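Local coordinates for predicted protein (Acinetobacter sp. RUH2624, PDB 4MEA) that hydrolyses epoxides as a secreted Cif-type enzyme of the alpha/beta hydrolase fold and probably acts as a virulence factor, at residues D91-G99 / K235-Y243. Sequence-based numbering, arbitrary orientation.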
loop_
_atom_site.group_PDB
_atom_site.type_symbol
_atom_site.label_atom_id
_atom_site.label_comp_id
_atom_site.label_asym_id
_atom_site.label_seq_id
_atom_site.Cartn_x
_atom_site.Cartn_y
_atom_site.Cartn_z
ATOM N N ASP A 91 -12.676 20.304 12.640
ATOM C CA ASP A 91 -12.637 18.907 12.215
ATOM C C ASP A 91 -12.986 18.796 10.729
ATOM O O ASP A 91 -14.041 19.269 10.303
ATOM C CB ASP A 91 -13.634 18.065 13.021
ATOM C CG ASP A 91 -13.149 17.765 14.420
ATOM O OD1 ASP A 91 -11.939 17.957 14.680
ATOM O OD2 ASP A 91 -13.974 17.317 15.255
ATOM N N LEU A 92 -12.108 18.174 9.942
ATOM C CA LEU A 92 -12.370 17.994 8.506
ATOM C C LEU A 92 -13.715 17.328 8.275
ATOM O O LEU A 92 -14.135 16.466 9.054
ATOM C CB LEU A 92 -11.284 17.133 7.856
ATOM C CG LEU A 92 -9.962 17.799 7.472
ATOM C CD1 LEU A 92 -8.959 16.748 6.956
ATOM C CD2 LEU A 92 -10.207 18.883 6.419
ATOM N N PRO A 93 -14.386 17.699 7.182
ATOM C CA PRO A 93 -15.648 17.038 6.835
ATOM C C PRO A 93 -15.528 15.512 6.971
ATOM O O PRO A 93 -14.597 14.905 6.431
ATOM C CB PRO A 93 -15.855 17.438 5.374
ATOM C CG PRO A 93 -15.184 18.786 5.263
ATOM C CD PRO A 93 -13.959 18.674 6.162
ATOM N N GLY A 94 -16.459 14.911 7.706
ATOM C CA GLY A 94 -16.475 13.473 7.906
ATOM C C GLY A 94 -15.658 12.968 9.083
ATOM O O GLY A 94 -15.947 11.899 9.623
ATOM N N LEU A 95 -14.636 13.726 9.480
ATOM C CA LEU A 95 -13.702 13.290 10.517
ATOM C C LEU A 95 -13.962 13.942 11.873
ATOM O O LEU A 95 -14.705 14.920 11.974
ATOM C CB LEU A 95 -12.264 13.559 10.067
ATOM C CG LEU A 95 -11.931 12.919 8.719
ATOM C CD1 LEU A 95 -10.461 13.096 8.373
ATOM C CD2 LEU A 95 -12.319 11.439 8.738
ATOM N N GLY A 96 -13.339 13.406 12.919
ATOM C CA GLY A 96 -13.557 13.922 14.259
ATOM C C GLY A 96 -15.049 13.917 14.541
ATOM O O GLY A 96 -15.711 12.890 14.376
ATOM N N GLN A 97 -15.594 15.064 14.937
ATOM C CA GLN A 97 -17.035 15.157 15.204
ATOM C C GLN A 97 -17.820 15.840 14.080
ATOM O O GLN A 97 -19.007 16.160 14.239
ATOM C CB GLN A 97 -17.282 15.835 16.553
ATOM C CG GLN A 97 -16.711 15.018 17.706
ATOM C CD GLN A 97 -16.785 15.739 19.031
ATOM O OE1 GLN A 97 -17.832 15.749 19.687
ATOM N NE2 GLN A 97 -15.670 16.344 19.439
ATOM N N SER A 98 -17.163 16.048 12.941
ATOM C CA SER A 98 -17.845 16.580 11.762
ATOM C C SER A 98 -18.590 15.476 11.020
ATOM O O SER A 98 -18.126 14.341 10.968
ATOM C CB SER A 98 -16.855 17.255 10.811
ATOM O OG SER A 98 -16.330 18.443 11.373
ATOM N N GLY A 99 -19.737 15.816 10.438
ATOM C CA GLY A 99 -20.493 14.874 9.625
ATOM C C GLY A 99 -19.918 14.677 8.226
ATOM O O GLY A 99 -19.114 15.488 7.756
ATOM N N LYS A 235 -16.474 6.650 10.124
ATOM C CA LYS A 235 -15.346 7.576 10.199
ATOM C C LYS A 235 -14.216 7.153 9.246
ATOM O O LYS A 235 -13.586 7.988 8.604
ATOM C CB LYS A 235 -14.846 7.693 11.640
ATOM C CG LYS A 235 -15.837 8.400 12.573
ATOM C CD LYS A 235 -15.950 9.892 12.214
ATOM C CE LYS A 235 -17.273 10.499 12.716
ATOM N NZ LYS A 235 -17.394 11.942 12.342
ATOM N N LEU A 236 -13.961 5.855 9.157
ATOM C CA LEU A 236 -12.953 5.344 8.233
ATOM C C LEU A 236 -13.381 5.551 6.791
ATOM O O LEU A 236 -12.572 5.931 5.948
ATOM C CB LEU A 236 -12.678 3.864 8.499
ATOM C CG LEU A 236 -11.970 3.612 9.830
ATOM C CD1 LEU A 236 -12.018 2.138 10.187
ATOM C CD2 LEU A 236 -10.517 4.124 9.775
ATOM N N LYS A 237 -14.657 5.316 6.502
ATOM C CA LYS A 237 -15.150 5.554 5.142
ATOM C C LYS A 237 -14.881 7.003 4.699
ATOM O O LYS A 237 -14.388 7.246 3.596
ATOM C CB LYS A 237 -16.640 5.232 5.029
ATOM C CG LYS A 237 -17.173 5.280 3.596
ATOM C CD LYS A 237 -18.672 5.004 3.555
ATOM C CE LYS A 237 -19.165 4.900 2.114
ATOM N NZ LYS A 237 -20.534 4.319 2.028
ATOM N N ALA A 238 -15.206 7.959 5.566
ATOM C CA ALA A 238 -14.936 9.369 5.295
ATOM C C ALA A 238 -13.438 9.632 5.096
ATOM O O ALA A 238 -13.031 10.265 4.121
ATOM C CB ALA A 238 -15.467 10.219 6.424
ATOM N N ALA A 239 -12.620 9.162 6.032
ATOM C CA ALA A 239 -11.177 9.330 5.906
ATOM C C ALA A 239 -10.687 8.849 4.542
ATOM O O ALA A 239 -9.908 9.528 3.864
ATOM C CB ALA A 239 -10.455 8.579 7.023
ATOM N N PHE A 240 -11.132 7.672 4.132
ATOM C CA PHE A 240 -10.596 7.106 2.903
ATOM C C PHE A 240 -11.266 7.719 1.664
ATOM O O PHE A 240 -10.770 7.581 0.541
ATOM C CB PHE A 240 -10.611 5.566 2.946
ATOM C CG PHE A 240 -9.846 4.988 4.132
ATOM C CD1 PHE A 240 -8.630 5.535 4.522
ATOM C CD2 PHE A 240 -10.360 3.932 4.871
ATOM C CE1 PHE A 240 -7.932 5.016 5.616
ATOM C CE2 PHE A 240 -9.670 3.415 5.962
ATOM C CZ PHE A 240 -8.450 3.957 6.332
ATOM N N GLY A 241 -12.361 8.451 1.867
ATOM C CA GLY A 241 -12.902 9.248 0.772
ATOM C C GLY A 241 -11.896 10.276 0.254
ATOM O O GLY A 241 -11.828 10.529 -0.951
ATOM N N TYR A 242 -11.115 10.879 1.157
ATOM C CA TYR A 242 -10.087 11.841 0.738
ATOM C C TYR A 242 -9.113 11.164 -0.202
ATOM O O TYR A 242 -8.648 11.768 -1.170
ATOM C CB TYR A 242 -9.347 12.445 1.946
ATOM C CG TYR A 242 -10.216 13.398 2.738
ATOM C CD1 TYR A 242 -10.233 14.758 2.444
ATOM C CD2 TYR A 242 -11.048 12.929 3.750
ATOM C CE1 TYR A 242 -11.040 15.637 3.156
ATOM C CE2 TYR A 242 -11.870 13.798 4.459
ATOM C CZ TYR A 242 -11.860 15.151 4.155
ATOM O OH TYR A 242 -12.672 16.021 4.852
ATOM N N TYR A 243 -8.831 9.889 0.073
ATOM C CA TYR A 243 -7.869 9.144 -0.724
ATOM C C TYR A 243 -8.450 8.705 -2.068
ATOM O O TYR A 243 -7.771 8.802 -3.097
ATOM C CB TYR A 243 -7.260 7.981 0.083
ATOM C CG TYR A 243 -6.401 8.498 1.216
ATOM C CD1 TYR A 243 -5.049 8.773 1.018
ATOM C CD2 TYR A 243 -6.953 8.774 2.468
ATOM C CE1 TYR A 243 -4.260 9.287 2.049
ATOM C CE2 TYR A 243 -6.170 9.289 3.507
ATOM C CZ TYR A 243 -4.826 9.539 3.290
ATOM O OH TYR A 243 -4.043 10.048 4.307
#
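Tyr-242 and Lys-235, two turns apart on helix 233-244, grip the backbone of loop 91-99, which follows strand 87-90 of the alpha/beta hydrolase sheet; the contact thus ties the core to a helix of the insertion that probably forms the cap. The tightly packed, buried part comprises Tyr-242, Ala-238 and Leu-95. Tyr-242 OH donates to Pro-93 O at 2.7 Å, in the carbonyl plane on a lone pair. Leu-92 CB and the proline ring lie against the phenol oxygen, Pro-93 CD at 3.2 Å from Tyr-242 OH. Tyr-106 meets the Tyr-242 ring, and Leu-115 and Ile-114 of helix 108-123 back the loop residues. Gly-94 passes close over Ala-238, Gly-94 CA lying 3.7 Å from Ala-238 CB. Leu-95 CB points away from the helix, but chi1 (-55°) turns the branch back, setting Leu-95 CD2 3.5 Å from Ala-239 N. At partly exposed Lys-235, the solvent side, apolar packing gives way to polar contacts. Its chain, bent at chi2 (-69°), carries the ammonium to carbonyls of two successive turns, type II (Leu-92 to Leu-95) and type II' (Leu-95 to Ser-98). Lys-235 NZ donates to Gly-94 O at 3.1 Å. It also donates to Gly-96 O, from 45° above that carbonyl plane.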